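Local coordinates for protein carboxylesterase (PDB 3WJ2) that probably hydrolyses carboxylic ester bonds as an alpha/beta-hydrolase-fold carboxylesterase from the acid-loving archaeon Ferroplasma acidiphilum, at residues T94-S106 / A284-K298. Sequence-based numbering, arbitrary orientation.
Sequences TYDNYCRFLAKES and ATDFEVSDGARNIVK
Phe101 and Phe287 form an offset stack: their ring centroids lie 4.7 Å apart and their planes are inclined by 24°, with Phe287 CD1 over the centre of one face of the Phe101 ring. Glu105 CG, from the next turn of the same helix, lies against the opposite face, and Val297 CG1 abuts the edge in plane, 3.7 Å from Phe101 CE2. Phe101 reaches helix 291-303 because its first torsion sets CG anti to the backbone nitrogen, and there Lys298 CG comes within 3.6 Å of Phe101 CZ. Were Phe101 an alanine, the Phe287 ring would probably lose its stacking partner and a gap would be likely to open beside Val297 and the aliphatic part of Lys298.

Nearer the start of helix 96-106 the contact includes a CH-pi interaction: Thr285 CG2 stands 3.8 Å from the Tyr98 ring centroid, almost on the ring normal, while Leu102 CG covers the opposite face nearer the rim. The Tyr98 hydroxyl continues to Tyr81 on strand 78-82. In this alpha/beta-hydrolase fold, helix 96-106 follows that central strand and leads into strand 109-113, and the loop after the last strand, 271-280, brings residues 284-290 and the C-terminal helix against it. The segment axes of the two helices approach to 10.8 Å and cross at -53°.

One side-chain hydrogen bond joins the segments: Asn97 ND2 donates to the syn lone pair of Glu288 OE2 over 2.9 Å (N-H...O 151°), the amide and carboxylate planes being nearly perpendicular; the same ND2 also bonds Gly45 O. Phe101 CE1 and CZ sit over one face of the Arg294 guanidinium, whose plane is steeply inclined to the ring; Arg294 NH2 is 3.5 Å from Phe101 CE1. Arg294 NH1 donates to Phe287 O from above the carbonyl plane, linking the guanidinium to the backbone of the stacked phenylalanine.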
loop_
_atom_site.group_PDB
_atom_site.type_symbol
_atom_site.label_atom_id
_atom_site.label_comp_id
_atom_site.label_asym_id
_atom_site.label_seq_id
_atom_site.Cartn_x
_atom_site.Cartn_y
_atom_site.Cartn_z
ATOM N N THR B 94 -5.822 35.137 -5.113
ATOM C CA THR B 94 -5.514 34.196 -4.033
ATOM C C THR B 94 -4.229 33.380 -4.375
ATOM O O THR B 94 -3.565 32.826 -3.481
ATOM C CB THR B 94 -6.622 33.268 -3.687
ATOM O OG1 THR B 94 -6.909 32.380 -4.810
ATOM C CG2 THR B 94 -7.932 33.984 -3.411
ATOM N N TYR B 95 -3.941 33.274 -5.694
ATOM C CA TYR B 95 -2.747 32.597 -6.130
ATOM C C TYR B 95 -1.559 33.505 -6.274
ATOM O O TYR B 95 -0.541 33.022 -6.681
ATOM C CB TYR B 95 -3.048 31.811 -7.533
ATOM C CG TYR B 95 -3.601 30.417 -7.151
ATOM C CD1 TYR B 95 -4.847 30.280 -6.586
ATOM C CD2 TYR B 95 -2.795 29.262 -7.405
ATOM C CE1 TYR B 95 -5.353 28.944 -6.186
ATOM C CE2 TYR B 95 -3.319 28.029 -7.042
ATOM C CZ TYR B 95 -4.511 27.880 -6.426
ATOM O OH TYR B 95 -4.967 26.645 -6.051
ATOM N N ASP B 96 -1.663 34.807 -5.985
ATOM C CA ASP B 96 -0.587 35.634 -6.385
ATOM C C ASP B 96 0.761 35.353 -5.652
ATOM O O ASP B 96 1.836 35.372 -6.278
ATOM C CB ASP B 96 -1.102 37.093 -6.079
ATOM C CG ASP B 96 -0.164 38.175 -6.656
ATOM O OD1 ASP B 96 -0.133 38.427 -7.893
ATOM O OD2 ASP B 96 0.631 38.686 -5.795
ATOM N N ASN B 97 0.726 35.066 -4.345
ATOM C CA ASN B 97 1.966 34.785 -3.601
ATOM C C ASN B 97 2.637 33.502 -4.266
ATOM O O ASN B 97 3.830 33.538 -4.529
ATOM C CB ASN B 97 1.752 34.470 -2.133
ATOM C CG ASN B 97 1.607 35.753 -1.280
ATOM O OD1 ASN B 97 1.377 36.851 -1.842
ATOM N ND2 ASN B 97 1.731 35.611 0.008
ATOM N N TYR B 98 1.796 32.510 -4.575
ATOM C CA TYR B 98 2.337 31.271 -5.122
ATOM C C TYR B 98 2.911 31.459 -6.549
ATOM O O TYR B 98 4.002 31.014 -6.877
ATOM C CB TYR B 98 1.219 30.254 -5.112
ATOM C CG TYR B 98 1.550 28.940 -5.857
ATOM C CD1 TYR B 98 2.252 27.924 -5.218
ATOM C CD2 TYR B 98 0.907 28.768 -7.054
ATOM C CE1 TYR B 98 2.528 26.720 -5.980
ATOM C CE2 TYR B 98 1.129 27.620 -7.758
ATOM C CZ TYR B 98 1.850 26.650 -7.178
ATOM O OH TYR B 98 2.060 25.418 -7.806
ATOM N N CYS B 99 2.182 32.182 -7.423
ATOM C CA CYS B 99 2.676 32.440 -8.745
ATOM C C CYS B 99 3.963 33.250 -8.795
ATOM O O CYS B 99 4.842 33.001 -9.551
ATOM C CB CYS B 99 1.591 33.061 -9.601
ATOM S SG CYS B 99 0.361 31.762 -10.099
ATOM N N ARG B 100 4.014 34.261 -7.903
ATOM C CA ARG B 100 5.297 34.936 -7.692
ATOM C C ARG B 100 6.465 33.998 -7.341
ATOM O O ARG B 100 7.515 34.101 -7.939
ATOM C CB ARG B 100 5.138 35.989 -6.580
ATOM C CG ARG B 100 4.317 37.251 -7.053
ATOM C CD ARG B 100 4.018 37.959 -5.765
ATOM N NE ARG B 100 3.381 39.259 -6.013
ATOM C CZ ARG B 100 4.032 40.426 -6.122
ATOM N NH1 ARG B 100 5.369 40.539 -6.023
ATOM N NH2 ARG B 100 3.301 41.526 -6.366
ATOM N N PHE B 101 6.223 33.059 -6.417
ATOM C CA PHE B 101 7.232 32.100 -6.077
ATOM C C PHE B 101 7.612 31.195 -7.228
ATOM O O PHE B 101 8.778 30.968 -7.457
ATOM C CB PHE B 101 6.704 31.291 -4.870
ATOM C CG PHE B 101 7.711 30.279 -4.336
ATOM C CD1 PHE B 101 8.841 30.728 -3.620
ATOM C CD2 PHE B 101 7.564 28.915 -4.538
ATOM C CE1 PHE B 101 9.747 29.843 -3.082
ATOM C CE2 PHE B 101 8.516 28.016 -4.030
ATOM C CZ PHE B 101 9.601 28.489 -3.290
ATOM N N LEU B 102 6.615 30.720 -7.983
ATOM C CA LEU B 102 7.021 30.000 -9.176
ATOM C C LEU B 102 7.820 30.804 -10.138
ATOM O O LEU B 102 8.684 30.258 -10.765
ATOM C CB LEU B 102 5.786 29.526 -9.945
ATOM C CG LEU B 102 4.888 28.513 -9.251
ATOM C CD1 LEU B 102 3.656 28.131 -10.238
ATOM C CD2 LEU B 102 5.605 27.242 -8.867
ATOM N N ALA B 103 7.475 32.078 -10.363
ATOM C CA ALA B 103 8.284 32.889 -11.225
ATOM C C ALA B 103 9.727 33.109 -10.745
ATOM O O ALA B 103 10.629 32.995 -11.543
ATOM C CB ALA B 103 7.535 34.234 -11.430
ATOM N N LYS B 104 9.856 33.313 -9.429
ATOM C CA LYS B 104 11.174 33.579 -8.852
ATOM C C LYS B 104 12.051 32.308 -8.984
ATOM O O LYS B 104 13.193 32.347 -9.449
ATOM C CB LYS B 104 11.045 34.042 -7.444
ATOM C CG LYS B 104 12.418 34.418 -6.815
ATOM C CD LYS B 104 12.457 35.867 -6.164
ATOM C CE LYS B 104 13.254 36.940 -6.953
ATOM N NZ LYS B 104 13.035 38.320 -6.436
ATOM N N GLU B 105 11.458 31.145 -8.670
ATOM C CA GLU B 105 12.242 29.931 -8.698
ATOM C C GLU B 105 12.523 29.314 -10.082
ATOM O O GLU B 105 13.552 28.663 -10.303
ATOM C CB GLU B 105 11.539 28.879 -7.819
ATOM C CG GLU B 105 11.443 29.284 -6.328
ATOM C CD GLU B 105 12.801 29.440 -5.658
ATOM O OE1 GLU B 105 13.789 28.846 -6.128
ATOM O OE2 GLU B 105 12.895 30.305 -4.721
ATOM N N SER B 106 11.599 29.513 -11.066
ATOM C CA SER B 106 11.791 28.994 -12.368
ATOM C C SER B 106 12.601 29.914 -13.272
ATOM O O SER B 106 13.205 29.450 -14.181
ATOM C CB SER B 106 10.439 28.705 -13.105
ATOM O OG SER B 106 9.702 29.942 -13.292
ATOM N N ALA B 284 1.488 22.292 -2.553
ATOM C CA ALA B 284 2.260 23.302 -3.285
ATOM C C ALA B 284 1.841 24.718 -2.882
ATOM O O ALA B 284 2.766 25.531 -2.763
ATOM C CB ALA B 284 2.082 23.075 -4.776
ATOM N N THR B 285 0.550 24.941 -2.756
ATOM C CA THR B 285 0.091 26.286 -2.413
ATOM C C THR B 285 0.327 26.456 -0.915
ATOM O O THR B 285 0.175 27.620 -0.436
ATOM C CB THR B 285 -1.283 26.544 -2.911
ATOM O OG1 THR B 285 -2.149 25.463 -2.594
ATOM C CG2 THR B 285 -1.286 26.810 -4.438
ATOM N N ASP B 286 0.670 25.392 -0.190
ATOM C CA ASP B 286 1.100 25.538 1.245
ATOM C C ASP B 286 2.578 25.813 1.415
ATOM O O ASP B 286 3.128 25.598 2.499
ATOM C CB ASP B 286 0.749 24.260 1.967
ATOM C CG ASP B 286 -0.707 23.999 2.029
ATOM O OD1 ASP B 286 -1.559 24.897 1.875
ATOM O OD2 ASP B 286 -1.071 22.766 2.240
ATOM N N PHE B 287 3.287 26.282 0.396
ATOM C CA PHE B 287 4.693 26.455 0.434
ATOM C C PHE B 287 5.203 27.428 1.542
ATOM O O PHE B 287 6.385 27.392 1.847
ATOM C CB PHE B 287 5.308 26.910 -0.906
ATOM C CG PHE B 287 4.986 28.369 -1.226
ATOM C CD1 PHE B 287 6.005 29.325 -1.145
ATOM C CD2 PHE B 287 3.681 28.735 -1.553
ATOM C CE1 PHE B 287 5.634 30.691 -1.457
ATOM C CE2 PHE B 287 3.278 30.070 -1.826
ATOM C CZ PHE B 287 4.295 31.038 -1.796
ATOM N N GLU B 288 4.280 28.231 2.039
ATOM C CA GLU B 288 4.755 29.164 3.088
ATOM C C GLU B 288 4.662 28.511 4.446
ATOM O O GLU B 288 5.088 29.123 5.451
ATOM C CB GLU B 288 3.880 30.433 3.024
ATOM C CG GLU B 288 4.100 31.208 1.766
ATOM C CD GLU B 288 2.914 32.146 1.420
ATOM O OE1 GLU B 288 1.723 31.719 1.516
ATOM O OE2 GLU B 288 3.155 33.302 1.004
ATOM N N VAL B 289 4.048 27.364 4.573
ATOM C CA VAL B 289 3.906 26.813 5.916
ATOM C C VAL B 289 4.598 25.513 6.099
ATOM O O VAL B 289 4.783 25.075 7.232
ATOM C CB VAL B 289 2.445 26.727 6.319
ATOM C CG1 VAL B 289 1.792 28.204 6.385
ATOM C CG2 VAL B 289 1.692 25.858 5.444
ATOM N N SER B 290 4.955 24.855 4.985
ATOM C CA SER B 290 5.748 23.629 5.053
ATOM C C SER B 290 7.010 23.691 4.210
ATOM O O SER B 290 6.925 23.939 3.007
ATOM C CB SER B 290 4.857 22.451 4.567
ATOM O OG SER B 290 5.697 21.303 4.212
ATOM N N ASP B 291 8.195 23.551 4.843
ATOM C CA ASP B 291 9.420 23.646 4.180
ATOM C C ASP B 291 9.532 22.451 3.186
ATOM O O ASP B 291 10.172 22.593 2.129
ATOM C CB ASP B 291 10.640 23.667 5.129
ATOM C CG ASP B 291 11.905 24.054 4.372
ATOM O OD1 ASP B 291 11.965 25.194 3.812
ATOM O OD2 ASP B 291 12.822 23.217 4.247
ATOM N N GLY B 292 9.076 21.281 3.615
ATOM C CA GLY B 292 9.095 20.123 2.671
ATOM C C GLY B 292 8.316 20.488 1.403
ATOM O O GLY B 292 8.864 20.208 0.284
ATOM N N ALA B 293 7.104 21.005 1.551
ATOM C CA ALA B 293 6.297 21.394 0.363
ATOM C C ALA B 293 7.043 22.456 -0.453
ATOM O O ALA B 293 7.133 22.424 -1.668
ATOM C CB ALA B 293 4.965 21.825 0.752
ATOM N N ARG B 294 7.562 23.502 0.220
ATOM C CA ARG B 294 8.386 24.489 -0.473
ATOM C C ARG B 294 9.514 23.884 -1.295
ATOM O O ARG B 294 9.770 24.324 -2.434
ATOM C CB ARG B 294 8.979 25.463 0.613
ATOM C CG ARG B 294 9.646 26.659 -0.009
ATOM C CD ARG B 294 10.122 27.492 1.271
ATOM N NE ARG B 294 10.475 28.810 0.732
ATOM C CZ ARG B 294 9.666 29.887 0.749
ATOM N NH1 ARG B 294 8.472 29.895 1.350
ATOM N NH2 ARG B 294 10.105 31.008 0.213
ATOM N N ASN B 295 10.268 22.925 -0.754
ATOM C CA ASN B 295 11.369 22.303 -1.465
ATOM C C ASN B 295 10.818 21.488 -2.693
ATOM O O ASN B 295 11.496 21.500 -3.718
ATOM C CB ASN B 295 12.124 21.396 -0.565
ATOM C CG ASN B 295 13.056 22.165 0.312
ATOM O OD1 ASN B 295 13.110 21.902 1.541
ATOM N ND2 ASN B 295 13.752 23.095 -0.253
ATOM N N ILE B 296 9.689 20.838 -2.566
ATOM C CA ILE B 296 9.104 20.090 -3.764
ATOM C C ILE B 296 8.759 21.071 -4.839
ATOM O O ILE B 296 9.079 20.823 -6.040
ATOM C CB ILE B 296 7.929 19.197 -3.307
ATOM C CG1 ILE B 296 8.503 18.057 -2.511
ATOM C CG2 ILE B 296 7.019 18.720 -4.517
ATOM C CD1 ILE B 296 7.378 17.335 -1.705
ATOM N N VAL B 297 8.105 22.191 -4.477
ATOM C CA VAL B 297 7.792 23.184 -5.494
ATOM C C VAL B 297 9.085 23.756 -6.108
ATOM O O VAL B 297 9.171 23.947 -7.313
ATOM C CB VAL B 297 6.926 24.330 -4.885
ATOM C CG1 VAL B 297 6.744 25.464 -5.985
ATOM C CG2 VAL B 297 5.613 23.821 -4.391
ATOM N N LYS B 298 10.111 24.109 -5.292
ATOM C CA LYS B 298 11.396 24.573 -5.838
ATOM C C LYS B 298 12.057 23.572 -6.814
ATOM O O LYS B 298 12.591 23.927 -7.871
ATOM C CB LYS B 298 12.397 24.804 -4.674
ATOM C CG LYS B 298 12.155 26.044 -3.969
ATOM C CD LYS B 298 13.091 26.160 -2.669
ATOM C CE LYS B 298 14.477 26.159 -2.960
ATOM N NZ LYS B 298 15.041 26.680 -1.649
#